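Local structure of endoglucanase FnCel5A (Fervidobacterium nodosum, 3NCO) at residues Val88-Ala91 with Leu92-Leu96; Trp309-Pro312 with Leu313-Ala317; Asp268-Ser271 with Arg272-Thr276; Asn148-Pro151 with Thr152-Asn155; Val235-Ile238 with Arg239-Lys243. The protein probably hydrolyses internal beta-1,4-glucosidic bonds of cellulose, as a glycoside hydrolase family 5 endoglucanase. One frame throughout, in Å; residues are numbered along the deposited sequence.

Contact 1: Val88-Ala91 with Leu92-Leu96; sequences VDVA and LKNDL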
loop_
_atom_site.group_PDB
_atom_site.type_symbol
_atom_site.label_atom_id
_atom_site.label_comp_id
_atom_site.label_asym_id
_atom_site.label_seq_id
_atom_site.Cartn_x
_atom_site.Cartn_y
_atom_site.Cartn_z
ATOM N N VAL A 88 12.013 -9.288 3.653
ATOM C CA VAL A 88 12.617 -8.204 2.844
ATOM C C VAL A 88 13.847 -8.677 2.099
ATOM O O VAL A 88 13.998 -8.351 0.904
ATOM C CB VAL A 88 13.176 -7.140 3.734
ATOM C CG1 VAL A 88 13.904 -6.083 2.905
ATOM C CG2 VAL A 88 12.000 -6.475 4.418
ATOM N N ASP A 89 14.691 -9.464 2.780
ATOM C CA ASP A 89 15.915 -10.000 2.165
ATOM C C ASP A 89 15.594 -10.808 0.909
ATOM O O ASP A 89 16.214 -10.626 -0.147
ATOM C CB ASP A 89 16.670 -10.913 3.138
ATOM C CG ASP A 89 17.401 -10.157 4.230
ATOM O OD1 ASP A 89 17.582 -8.932 4.113
ATOM O OD2 ASP A 89 17.824 -10.847 5.196
ATOM N N VAL A 90 14.625 -11.717 1.030
ATOM C CA VAL A 90 14.256 -12.552 -0.101
ATOM C C VAL A 90 13.674 -11.709 -1.242
ATOM O O VAL A 90 13.928 -11.969 -2.409
ATOM C CB VAL A 90 13.237 -13.621 0.340
ATOM C CG1 VAL A 90 12.772 -14.423 -0.848
ATOM C CG2 VAL A 90 13.831 -14.546 1.380
ATOM N N ALA A 91 12.860 -10.710 -0.926
ATOM C CA ALA A 91 12.300 -9.957 -2.051
ATOM C C ALA A 91 13.385 -9.148 -2.781
ATOM O O ALA A 91 13.394 -9.085 -3.994
ATOM C CB ALA A 91 11.199 -9.011 -1.536
ATOM N N LEU A 92 14.331 -8.591 -2.027
ATOM C CA LEU A 92 15.456 -7.837 -2.624
ATOM C C LEU A 92 16.357 -8.784 -3.396
ATOM O O LEU A 92 16.947 -8.410 -4.426
ATOM C CB LEU A 92 16.242 -7.100 -1.543
ATOM C CG LEU A 92 15.611 -5.913 -0.863
ATOM C CD1 LEU A 92 16.550 -5.463 0.257
ATOM C CD2 LEU A 92 15.338 -4.794 -1.909
ATOM N N LYS A 93 16.447 -10.016 -2.916
ATOM C CA LYS A 93 17.238 -11.004 -3.605
ATOM C C LYS A 93 16.677 -11.263 -5.005
ATOM O O LYS A 93 17.417 -11.548 -5.925
ATOM C CB LYS A 93 17.314 -12.317 -2.780
ATOM C CG LYS A 93 17.840 -13.520 -3.555
ATOM C CD LYS A 93 17.707 -14.829 -2.728
ATOM C CE LYS A 93 18.485 -15.986 -3.398
ATOM N NZ LYS A 93 18.347 -17.251 -2.591
ATOM N N ASN A 94 15.347 -11.138 -5.134
ATOM C CA ASN A 94 14.663 -11.376 -6.409
ATOM C C ASN A 94 14.447 -10.059 -7.161
ATOM O O ASN A 94 13.586 -9.969 -8.058
ATOM C CB ASN A 94 13.312 -12.057 -6.138
ATOM C CG ASN A 94 13.475 -13.513 -5.849
ATOM O OD1 ASN A 94 13.640 -14.322 -6.762
ATOM N ND2 ASN A 94 13.472 -13.861 -4.550
ATOM N N ASP A 95 15.256 -9.055 -6.826
ATOM C CA ASP A 95 15.310 -7.799 -7.604
ATOM C C ASP A 95 13.952 -7.076 -7.666
ATOM O O ASP A 95 13.595 -6.452 -8.685
ATOM C CB ASP A 95 15.850 -8.051 -9.003
ATOM C CG ASP A 95 17.323 -8.430 -8.997
ATOM O OD1 ASP A 95 18.037 -8.119 -8.019
ATOM O OD2 ASP A 95 17.772 -9.029 -9.994
ATOM N N LEU A 96 13.215 -7.124 -6.563
ATOM C CA LEU A 96 11.986 -6.316 -6.438
ATOM C C LEU A 96 12.291 -5.103 -5.602
ATOM O O LEU A 96 13.079 -5.206 -4.662
ATOM C CB LEU A 96 10.900 -7.140 -5.731
ATOM C CG LEU A 96 10.406 -8.337 -6.559
ATOM C CD1 LEU A 96 9.594 -9.347 -5.671
ATOM C CD2 LEU A 96 9.531 -7.894 -7.735
#
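Asn94 folds back on Val90 and Ala91 where helix 78-93 ends. Its CB lies 3.7 Å from Ala91 O. CG then stands beside its own backbone N (chi1 -78°), 3.8 Å from Val90 O, which turns the amide back over the last turn. At the tip, ND2 donates to Val90 O at 2.9 Å, while the same nitrogen also lies 3.8 Å from the Val90 methyl CG1, the two side chains running alongside each other. Val90 O is gripped twice: Asn94 N also donates to it, from the other face of the carbonyl plane, at 3.2 Å. On the barrel side, Leu92 CD1 meets Val88 CG1 at 3.8 Å, and Val98 of strand 97-101 lies against both Ala91 and Leu92. Leu96 N reaches Ala91 O at 3.2 Å and Asp95 N reaches Leu92 O at 3.0 Å. With Asp95 at positive phi (59°), this pair of bonds defines a Schellman motif, which here ends the helix of a beta-alpha-beta unit and turns the chain into its next strand.

Contact 2: Trp309-Pro312 with Leu313-Ala317; sequences WIEP and LTTSA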
loop_
_atom_site.group_PDB
_atom_site.type_symbol
_atom_site.label_atom_id
_atom_site.label_comp_id
_atom_site.label_asym_id
_atom_site.label_seq_id
_atom_site.Cartn_x
_atom_site.Cartn_y
_atom_site.Cartn_z
ATOM N N TRP A 309 -1.136 -17.905 -12.472
ATOM C CA TRP A 309 -1.816 -16.603 -12.464
ATOM C C TRP A 309 -3.204 -16.659 -13.124
ATOM O O TRP A 309 -3.395 -17.366 -14.125
ATOM C CB TRP A 309 -0.966 -15.578 -13.201
ATOM C CG TRP A 309 0.362 -15.335 -12.533
ATOM C CD1 TRP A 309 1.560 -15.971 -12.810
ATOM C CD2 TRP A 309 0.635 -14.394 -11.497
ATOM N NE1 TRP A 309 2.547 -15.472 -11.978
ATOM C CE2 TRP A 309 2.007 -14.506 -11.173
ATOM C CE3 TRP A 309 -0.147 -13.458 -10.814
ATOM C CZ2 TRP A 309 2.610 -13.721 -10.176
ATOM C CZ3 TRP A 309 0.442 -12.695 -9.809
ATOM C CH2 TRP A 309 1.815 -12.808 -9.519
ATOM N N ILE A 310 -4.166 -15.970 -12.519
ATOM C CA ILE A 310 -5.491 -15.818 -13.079
ATOM C C ILE A 310 -5.365 -14.830 -14.220
ATOM O O ILE A 310 -4.851 -13.720 -14.047
ATOM C CB ILE A 310 -6.493 -15.307 -12.010
ATOM C CG1 ILE A 310 -6.570 -16.331 -10.864
ATOM C CG2 ILE A 310 -7.907 -15.058 -12.617
ATOM C CD1 ILE A 310 -7.068 -15.717 -9.551
ATOM N N GLU A 311 -5.791 -15.269 -15.403
ATOM C CA GLU A 311 -5.677 -14.456 -16.606
ATOM C C GLU A 311 -7.047 -14.356 -17.270
ATOM O O GLU A 311 -7.818 -15.323 -17.255
ATOM C CB GLU A 311 -4.710 -15.114 -17.613
ATOM C CG GLU A 311 -3.246 -15.101 -17.205
ATOM C CD GLU A 311 -2.619 -13.705 -17.147
ATOM O OE1 GLU A 311 -3.285 -12.726 -17.537
ATOM O OE2 GLU A 311 -1.448 -13.597 -16.712
ATOM N N PRO A 312 -7.330 -13.212 -17.911
ATOM C CA PRO A 312 -6.462 -12.033 -18.075
ATOM C C PRO A 312 -6.460 -11.003 -16.936
ATOM O O PRO A 312 -5.900 -9.906 -17.117
ATOM C CB PRO A 312 -7.009 -11.390 -19.360
ATOM C CG PRO A 312 -8.474 -11.707 -19.315
ATOM C CD PRO A 312 -8.600 -13.058 -18.648
ATOM N N LEU A 313 -7.048 -11.342 -15.786
ATOM C CA LEU A 313 -7.014 -10.395 -14.665
ATOM C C LEU A 313 -5.594 -9.913 -14.370
ATOM O O LEU A 313 -5.397 -8.715 -14.107
ATOM C CB LEU A 313 -7.633 -10.969 -13.387
ATOM C CG LEU A 313 -7.793 -9.968 -12.224
ATOM C CD1 LEU A 313 -8.724 -8.838 -12.632
ATOM C CD2 LEU A 313 -8.346 -10.728 -11.016
ATOM N N THR A 314 -4.628 -10.839 -14.361
ATOM C CA THR A 314 -3.239 -10.461 -14.013
ATOM C C THR A 314 -2.696 -9.487 -15.022
ATOM O O THR A 314 -2.063 -8.489 -14.668
ATOM C CB THR A 314 -2.328 -11.705 -13.829
ATOM O OG1 THR A 314 -2.842 -12.484 -12.737
ATOM C CG2 THR A 314 -0.872 -11.310 -13.551
ATOM N N THR A 315 -2.958 -9.788 -16.293
ATOM C CA THR A 315 -2.546 -8.859 -17.367
ATOM C C THR A 315 -3.232 -7.488 -17.221
ATOM O O THR A 315 -2.620 -6.443 -17.471
ATOM C CB THR A 315 -2.792 -9.501 -18.748
ATOM O OG1 THR A 315 -2.052 -10.733 -18.810
ATOM C CG2 THR A 315 -2.346 -8.570 -19.874
ATOM N N SER A 316 -4.490 -7.488 -16.793
ATOM C CA SER A 316 -5.158 -6.192 -16.457
ATOM C C SER A 316 -4.423 -5.358 -15.422
ATOM O O SER A 316 -4.348 -4.123 -15.568
ATOM C CB SER A 316 -6.593 -6.390 -15.951
ATOM O OG SER A 316 -7.447 -6.757 -17.051
ATOM N N ALA A 317 -3.912 -6.037 -14.383
ATOM C CA ALA A 317 -3.217 -5.323 -13.294
ATOM C C ALA A 317 -1.803 -4.872 -13.672
ATOM O O ALA A 317 -1.268 -3.896 -13.100
ATOM C CB ALA A 317 -3.133 -6.229 -12.026
#
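Glu311 and Thr315 meet at the N-terminus of helix 313-318, which follows strand 308-309 of a small antiparallel pair beyond the last barrel strand; Pro312, preceded by a cis peptide bond, holds the N-cap position. One carboxylate oxygen takes both bonds from Thr315. Glu311 OE1 accepts from Thr315 OG1 at 2.7 Å and from Thr315 N at 3.2 Å, both on its syn side but from opposite faces of the carboxylate plane. Ile310 O is likewise held twice by one residue, Thr314, whose OG1 is 2.7 Å away and whose N is 2.9 Å away. The Thr314 methyl CG2 touches the Trp309 indole at CE3, 3.6 Å off, the two side chains crossing at about a right angle. Further out, Arg53 of helix 44-53 forms a salt bridge with Glu311 OE2, a second partner that probably helps fix the rotation of the carboxylate. Trp309 is itself set by Tyr302, which it meets edge-to-face, and by Phe55. The first regular turn is closed by Ser316 N, which donates to Pro312 O at 2.8 Å with an N-H...O angle of 161°.

Contact 3: Asp268-Ser271 with Arg272-Thr276; sequences DMES and RVKWT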
loop_
_atom_site.group_PDB
_atom_site.type_symbol
_atom_site.label_atom_id
_atom_site.label_comp_id
_atom_site.label_asym_id
_atom_site.label_seq_id
_atom_site.Cartn_x
_atom_site.Cartn_y
_atom_site.Cartn_z
ATOM N N ASP A 268 -18.283 -10.039 -10.947
ATOM C CA ASP A 268 -18.128 -10.960 -12.071
ATOM C C ASP A 268 -16.764 -10.723 -12.748
ATOM O O ASP A 268 -16.265 -9.595 -12.772
ATOM C CB ASP A 268 -19.283 -10.820 -13.054
ATOM C CG ASP A 268 -19.180 -9.549 -13.887
ATOM O OD1 ASP A 268 -19.704 -8.509 -13.431
ATOM O OD2 ASP A 268 -18.604 -9.616 -15.005
HETATM N N MSE A 269 -16.170 -11.775 -13.314
HETATM C CA MSE A 269 -14.780 -11.673 -13.749
HETATM C C MSE A 269 -14.571 -10.625 -14.867
HETATM O O MSE A 269 -13.567 -9.879 -14.850
HETATM C CB MSE A 269 -14.216 -13.035 -14.150
HETATM C CG MSE A 269 -12.774 -13.032 -14.602
HETATM SE SE MSE A 269 -11.623 -12.425 -13.133
HETATM C CE MSE A 269 -11.574 -14.088 -12.059
ATOM N N GLU A 270 -15.460 -10.611 -15.859
ATOM C CA GLU A 270 -15.242 -9.643 -16.960
ATOM C C GLU A 270 -15.247 -8.219 -16.443
ATOM O O GLU A 270 -14.352 -7.442 -16.804
ATOM C CB GLU A 270 -16.156 -9.815 -18.179
ATOM C CG GLU A 270 -15.695 -8.851 -19.350
ATOM C CD GLU A 270 -15.944 -9.359 -20.777
ATOM O OE1 GLU A 270 -15.432 -8.698 -21.751
ATOM O OE2 GLU A 270 -16.637 -10.399 -20.933
ATOM N N SER A 271 -16.217 -7.895 -15.573
ATOM C CA SER A 271 -16.166 -6.579 -14.895
ATOM C C SER A 271 -14.845 -6.311 -14.167
ATOM O O SER A 271 -14.268 -5.239 -14.301
ATOM C CB SER A 271 -17.342 -6.352 -13.940
ATOM O OG SER A 271 -18.583 -6.352 -14.627
ATOM N N ARG A 272 -14.346 -7.293 -13.428
ATOM C CA ARG A 272 -13.096 -7.134 -12.686
ATOM C C ARG A 272 -11.945 -6.818 -13.637
ATOM O O ARG A 272 -11.091 -5.930 -13.377
ATOM C CB ARG A 272 -12.791 -8.416 -11.917
ATOM C CG ARG A 272 -13.692 -8.598 -10.732
ATOM C CD ARG A 272 -13.428 -9.889 -10.028
ATOM N NE ARG A 272 -12.239 -9.783 -9.205
ATOM C CZ ARG A 272 -11.445 -10.810 -8.877
ATOM N NH1 ARG A 272 -11.726 -12.043 -9.289
ATOM N NH2 ARG A 272 -10.376 -10.591 -8.086
ATOM N N VAL A 273 -11.939 -7.554 -14.758
ATOM C CA VAL A 273 -10.873 -7.456 -15.739
ATOM C C VAL A 273 -10.876 -6.060 -16.391
ATOM O O VAL A 273 -9.796 -5.421 -16.499
ATOM C CB VAL A 273 -11.042 -8.578 -16.802
ATOM C CG1 VAL A 273 -10.254 -8.239 -18.075
ATOM C CG2 VAL A 273 -10.601 -9.905 -16.226
ATOM N N LYS A 274 -12.075 -5.606 -16.792
ATOM C CA LYS A 274 -12.230 -4.259 -17.387
ATOM C C LYS A 274 -11.893 -3.123 -16.399
ATOM O O LYS A 274 -11.208 -2.153 -16.766
ATOM C CB LYS A 274 -13.633 -4.068 -17.916
ATOM C CG LYS A 274 -13.902 -4.840 -19.194
ATOM C CD LYS A 274 -15.309 -4.499 -19.742
ATOM C CE LYS A 274 -15.762 -5.474 -20.830
ATOM N NZ LYS A 274 -14.695 -5.691 -21.846
ATOM N N TRP A 275 -12.415 -3.220 -15.172
ATOM C CA TRP A 275 -12.160 -2.184 -14.146
ATOM C C TRP A 275 -10.667 -2.114 -13.842
ATOM O O TRP A 275 -10.085 -1.027 -13.814
ATOM C CB TRP A 275 -12.988 -2.480 -12.874
ATOM C CG TRP A 275 -12.866 -1.427 -11.797
ATOM C CD1 TRP A 275 -13.689 -0.325 -11.615
ATOM C CD2 TRP A 275 -11.894 -1.387 -10.735
ATOM N NE1 TRP A 275 -13.262 0.397 -10.516
ATOM C CE2 TRP A 275 -12.168 -0.231 -9.969
ATOM C CE3 TRP A 275 -10.808 -2.211 -10.373
ATOM C CZ2 TRP A 275 -11.383 0.140 -8.869
ATOM C CZ3 TRP A 275 -10.028 -1.851 -9.259
ATOM C CH2 TRP A 275 -10.331 -0.678 -8.543
ATOM N N THR A 276 -10.043 -3.285 -13.658
ATOM C CA THR A 276 -8.631 -3.297 -13.262
ATOM C C THR A 276 -7.754 -2.683 -14.338
ATOM O O THR A 276 -6.839 -1.892 -14.052
ATOM C CB THR A 276 -8.191 -4.734 -12.897
ATOM O OG1 THR A 276 -9.072 -5.225 -11.875
ATOM C CG2 THR A 276 -6.736 -4.767 -12.372
#
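The first turns of helix 269-285, in the beta-alpha-beta unit between barrel strands 256-261 and 289-292, set Met269 against Arg272 and Glu270 against Lys274. Asp268 is the N-cap. Its OD2 accepts from Ser271 N at 3.0 Å from above the carboxylate plane, 49° out of it, while OD1 takes Ser271 OG at 2.7 Å on the syn side; Trp228 N is a second partner of that hydroxyl. The selenomethionine Met269, bent at chi2 and chi3, curls so that CE lies 3.4 Å from Arg272 NH1 and SE 4.1 Å from Val273 CG2. Arg272 NE itself donates to Ala263 O, which ties the guanidinium to the loop ahead of the helix. One turn on, Lys274 bends at chi4 (-48°) and NZ meets Glu270 OE1 on its anti side at 3.1 Å, a salt bridge on the outer surface. Both carboxylates face positive partners or N-H groups: the bonds from Ser271 and the helix N-terminus would probably favour ionised Asp268, and Lys274 would do the same for Glu270.

Contact 4: Asn148-Pro151 with Thr152-Asn155; sequences NLTP and TKWN. With PO4 (phosphate ion), chain E.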
loop_
_atom_site.group_PDB
_atom_site.type_symbol
_atom_site.label_atom_id
_atom_site.label_comp_id
_atom_site.label_asym_id
_atom_site.label_seq_id
_atom_site.Cartn_x
_atom_site.Cartn_y
_atom_site.Cartn_z
ATOM N N ASN A 148 -10.391 8.169 14.274
ATOM C CA ASN A 148 -10.020 9.299 15.144
ATOM C C ASN A 148 -8.649 9.864 14.794
ATOM O O ASN A 148 -8.251 10.909 15.291
ATOM C CB ASN A 148 -10.051 8.847 16.579
ATOM C CG ASN A 148 -11.496 8.652 17.063
ATOM O OD1 ASN A 148 -12.446 9.226 16.456
ATOM N ND2 ASN A 148 -11.683 7.812 18.061
ATOM N N LEU A 149 -7.887 9.114 14.025
ATOM C CA LEU A 149 -6.671 9.663 13.388
ATOM C C LEU A 149 -7.079 10.442 12.147
ATOM O O LEU A 149 -6.944 9.959 10.979
ATOM C CB LEU A 149 -5.689 8.558 13.070
ATOM C CG LEU A 149 -4.300 8.976 12.549
ATOM C CD1 LEU A 149 -3.512 9.763 13.534
ATOM C CD2 LEU A 149 -3.520 7.696 12.173
ATOM N N THR A 150 -7.653 11.623 12.452
ATOM C CA THR A 150 -8.225 12.526 11.449
ATOM C C THR A 150 -7.099 13.102 10.594
ATOM O O THR A 150 -5.935 13.004 10.977
ATOM C CB THR A 150 -8.918 13.697 12.139
ATOM O OG1 THR A 150 -7.947 14.378 12.962
ATOM C CG2 THR A 150 -10.029 13.188 13.055
ATOM N N PRO A 151 -7.432 13.725 9.444
ATOM C CA PRO A 151 -6.394 14.397 8.650
ATOM C C PRO A 151 -5.528 15.331 9.508
ATOM O O PRO A 151 -4.308 15.341 9.384
ATOM C CB PRO A 151 -7.230 15.172 7.596
ATOM C CG PRO A 151 -8.409 14.260 7.347
ATOM C CD PRO A 151 -8.751 13.762 8.783
ATOM N N THR A 152 -6.147 16.085 10.405
ATOM C CA THR A 152 -5.389 16.948 11.324
ATOM C C THR A 152 -4.424 16.203 12.235
ATOM O O THR A 152 -3.267 16.614 12.390
ATOM C CB THR A 152 -6.394 17.810 12.124
ATOM O OG1 THR A 152 -7.146 18.610 11.204
ATOM C CG2 THR A 152 -5.733 18.696 13.218
ATOM N N LYS A 153 -4.889 15.135 12.869
ATOM C CA LYS A 153 -4.021 14.376 13.783
ATOM C C LYS A 153 -2.924 13.716 12.988
ATOM O O LYS A 153 -1.786 13.599 13.451
ATOM C CB LYS A 153 -4.840 13.275 14.453
ATOM C CG LYS A 153 -5.890 13.811 15.432
ATOM C CD LYS A 153 -5.309 14.251 16.777
ATOM C CE LYS A 153 -6.386 14.539 17.849
ATOM N NZ LYS A 153 -5.578 15.226 18.926
ATOM N N TRP A 154 -3.268 13.240 11.795
ATOM C CA TRP A 154 -2.255 12.606 10.983
ATOM C C TRP A 154 -1.213 13.597 10.537
ATOM O O TRP A 154 -0.037 13.269 10.508
ATOM C CB TRP A 154 -2.947 11.966 9.806
ATOM C CG TRP A 154 -2.088 11.391 8.790
ATOM C CD1 TRP A 154 -2.126 11.715 7.472
ATOM C CD2 TRP A 154 -1.085 10.347 8.946
ATOM N NE1 TRP A 154 -1.196 10.954 6.778
ATOM C CE2 TRP A 154 -0.584 10.078 7.645
ATOM C CE3 TRP A 154 -0.640 9.569 10.023
ATOM C CZ2 TRP A 154 0.421 9.114 7.398
ATOM C CZ3 TRP A 154 0.348 8.573 9.780
ATOM C CH2 TRP A 154 0.882 8.394 8.474
ATOM N N ASN A 155 -1.626 14.806 10.196
ATOM C CA ASN A 155 -0.700 15.803 9.716
ATOM C C ASN A 155 0.263 16.136 10.857
ATOM O O ASN A 155 1.414 16.544 10.620
ATOM C CB ASN A 155 -1.479 17.073 9.307
ATOM C CG ASN A 155 -2.030 16.966 7.918
ATOM O OD1 ASN A 155 -1.496 16.218 7.130
ATOM N ND2 ASN A 155 -3.099 17.663 7.625
HETATM P P PO4 E . -4.868 20.703 9.580
HETATM O O1 PO4 E . -5.867 20.222 8.540
HETATM O O2 PO4 E . -4.322 22.090 9.236
HETATM O O3 PO4 E . -5.650 20.785 10.891
HETATM O O4 PO4 E . -3.630 19.792 9.616
HETATM O O HOH W 1 -3.632 14.374 6.702
#
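Leu149 comes obliquely to the Trp154 indole, its CD2 4.1 Å from CE3. Water 1 lies in the plane of that indole at its edge, 3.1 Å from Trp154 CD1, and donates to Pro151 O at 2.9 Å; its further bond to Asn155 OD1 is weak. Beyond the two segments, Trp154 NE1 donates to Asp177 O, and the Tyr158 ring meets the indole at about 45°. The Asn155 amide is pinned at both ends, OD1 accepting from Lys191 N and ND2 bonded to Glu189 O. The same ND2 reaches O4 of a phosphate ion, probably from the crystallisation liquor, at 3.0 Å, and Thr152 OG1 donates to its O3 at 2.7 Å. These groups stand at the start of helix 151-168, which follows barrel strand 137-140 and its loop. Thr150 is the N-cap: with OG1 between its backbone N and carbonyl carbon (chi1 58°), the hydroxyl takes Lys153 N at 3.2 Å, the N-H...O angle being 165°. Leu149, just ahead, is the centre of an inverse gamma turn. Trp154 N donates to Thr150 O at 2.8 Å. Lys153 CG passes 3.3 Å from Thr150 OG1, and its chain, bent at chi2, carries NZ to a salt bridge with Asp113.

Contact 5: Val235-Ile238 with Arg239-Lys243; sequences VEQI and RNHFK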
loop_
_atom_site.group_PDB
_atom_site.type_symbol
_atom_site.label_atom_id
_atom_site.label_comp_id
_atom_site.label_asym_id
_atom_site.label_seq_id
_atom_site.Cartn_x
_atom_site.Cartn_y
_atom_site.Cartn_z
ATOM N N VAL A 235 -15.612 5.080 -17.321
ATOM C CA VAL A 235 -14.189 5.455 -17.463
ATOM C C VAL A 235 -13.927 6.918 -17.033
ATOM O O VAL A 235 -12.954 7.214 -16.337
ATOM C CB VAL A 235 -13.734 5.232 -18.936
ATOM C CG1 VAL A 235 -12.245 5.642 -19.136
ATOM C CG2 VAL A 235 -14.005 3.772 -19.351
ATOM N N GLU A 236 -14.797 7.828 -17.451
ATOM C CA GLU A 236 -14.672 9.230 -17.102
ATOM C C GLU A 236 -14.790 9.445 -15.584
ATOM O O GLU A 236 -14.128 10.328 -15.031
ATOM C CB GLU A 236 -15.714 10.076 -17.881
ATOM C CG GLU A 236 -15.604 11.570 -17.587
ATOM C CD GLU A 236 -14.167 12.102 -17.695
ATOM O OE1 GLU A 236 -13.429 11.710 -18.634
ATOM O OE2 GLU A 236 -13.780 12.913 -16.824
ATOM N N GLN A 237 -15.610 8.655 -14.883
ATOM C CA GLN A 237 -15.649 8.799 -13.402
ATOM C C GLN A 237 -14.260 8.599 -12.810
ATOM O O GLN A 237 -13.833 9.362 -11.930
ATOM C CB GLN A 237 -16.637 7.811 -12.729
ATOM C CG GLN A 237 -18.153 8.058 -13.002
ATOM C CD GLN A 237 -18.754 9.094 -12.026
ATOM O OE1 GLN A 237 -18.481 9.029 -10.804
ATOM N NE2 GLN A 237 -19.544 10.053 -12.550
ATOM N N ILE A 238 -13.542 7.577 -13.292
ATOM C CA ILE A 238 -12.202 7.272 -12.761
ATOM C C ILE A 238 -11.198 8.367 -13.190
ATOM O O ILE A 238 -10.396 8.846 -12.390
ATOM C CB ILE A 238 -11.689 5.886 -13.221
ATOM C CG1 ILE A 238 -12.655 4.810 -12.712
ATOM C CG2 ILE A 238 -10.211 5.608 -12.754
ATOM C CD1 ILE A 238 -12.335 3.387 -13.228
ATOM N N ARG A 239 -11.221 8.726 -14.463
ATOM C CA ARG A 239 -10.327 9.776 -14.947
ATOM C C ARG A 239 -10.489 11.074 -14.124
ATOM O O ARG A 239 -9.511 11.722 -13.786
ATOM C CB ARG A 239 -10.588 10.029 -16.439
ATOM C CG ARG A 239 -9.473 10.929 -17.027
ATOM C CD ARG A 239 -9.613 11.228 -18.493
ATOM N NE ARG A 239 -10.158 10.120 -19.270
ATOM C CZ ARG A 239 -9.464 9.060 -19.665
ATOM N NH1 ARG A 239 -8.178 8.960 -19.353
ATOM N NH2 ARG A 239 -10.049 8.110 -20.389
ATOM N N ASN A 240 -11.737 11.469 -13.842
ATOM C CA ASN A 240 -12.028 12.690 -13.092
ATOM C C ASN A 240 -11.372 12.561 -11.702
ATOM O O ASN A 240 -10.761 13.500 -11.188
ATOM C CB ASN A 240 -13.573 12.904 -13.021
ATOM C CG ASN A 240 -14.008 14.228 -12.338
ATOM O OD1 ASN A 240 -13.747 15.340 -12.842
ATOM N ND2 ASN A 240 -14.723 14.103 -11.223
ATOM N N HIS A 241 -11.550 11.394 -11.070
ATOM C CA HIS A 241 -10.940 11.161 -9.745
ATOM C C HIS A 241 -9.398 11.298 -9.781
ATOM O O HIS A 241 -8.789 11.920 -8.898
ATOM C CB HIS A 241 -11.319 9.767 -9.280
ATOM C CG HIS A 241 -12.783 9.621 -8.988
ATOM N ND1 HIS A 241 -13.398 8.393 -8.898
ATOM C CD2 HIS A 241 -13.749 10.546 -8.761
ATOM C CE1 HIS A 241 -14.671 8.562 -8.581
ATOM N NE2 HIS A 241 -14.910 9.862 -8.495
ATOM N N PHE A 242 -8.769 10.628 -10.736
ATOM C CA PHE A 242 -7.291 10.581 -10.790
ATOM C C PHE A 242 -6.728 11.938 -11.227
ATOM O O PHE A 242 -5.658 12.360 -10.723
ATOM C CB PHE A 242 -6.816 9.499 -11.760
ATOM C CG PHE A 242 -6.848 8.112 -11.192
ATOM C CD1 PHE A 242 -7.946 7.643 -10.464
ATOM C CD2 PHE A 242 -5.740 7.293 -11.320
ATOM C CE1 PHE A 242 -7.935 6.334 -9.902
ATOM C CE2 PHE A 242 -5.718 6.017 -10.758
ATOM C CZ PHE A 242 -6.828 5.535 -10.090
ATOM N N LYS A 243 -7.447 12.625 -12.114
ATOM C CA LYS A 243 -7.067 14.023 -12.468
ATOM C C LYS A 243 -7.025 14.953 -11.243
ATOM O O LYS A 243 -6.138 15.813 -11.078
ATOM C CB LYS A 243 -7.972 14.558 -13.567
ATOM C CG LYS A 243 -7.605 15.988 -14.033
ATOM C CD LYS A 243 -8.526 16.436 -15.176
ATOM C CE LYS A 243 -9.792 17.009 -14.596
ATOM N NZ LYS A 243 -10.061 18.366 -15.170
HETATM O O HOH W 2 -12.620 9.672 -19.882
HETATM O O HOH W 3 -15.843 11.494 -10.939
#
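A bend at chi2 of Glu236 (49°) and another at chi3 of Arg239 (-35°) bring carboxylate and guanidinium together across one helical turn. The approach is at the guanidinium edge, near its plane, but OE1 stays 3.7 Å from Arg239 NE, a long salt bridge; water 2 closes the gap, donating to OE1 and accepting from NE. The Val235 side chain lies alongside that of Arg239, with CG1 3.5 Å from NH2, while NH1 has its own salt bridge to Glu285. On another side of the helix, His241 turns CG beside its backbone N (chi1 -67°), so that Gln237 O sits over the centre of one ring face, 3.1 Å above the plane. That carbonyl still accepts His241 N at 3.2 Å, and also water 3, which Asn240 ND2 holds. His241 ND1 is bonded to Tyr204 OH. Inward, Ile238 CG2 packs on Phe242 CE1 at 3.7 Å. These two side chains pack helix 232-252 on helix 269-285, at Val279 and Ile282, and Phe242 also meets the rings of Phe202 and Tyr204 of barrel strand 198-204 edge-to-face.

How the contacts relate
Along the chain the order is contact 1, contact 4, contact 5, contact 3, contact 2, each on a different helix around the closed eight-stranded parallel barrel. Contact 1 marks a helix C-terminus, contacts 2, 3 and 4 mark helix starts, and contact 5 lies within a helix. Contacts 2 and 3 touch, their centres 10 Å apart: Ser316 OG probably bonds to Val273 O at 2.8 Å, and Leu313 packs on Arg272 and Thr276. Contact 3 also meets contact 5, through Trp275 and Ile238, with centres 17 Å apart. Contacts 1 and 4 lie on opposite sides of the chain's centre, 33 Å between centres, as expected for helices spread round one TIM barrel, whereas contacts 2, 3 and 5 sit on helices that touch in turn.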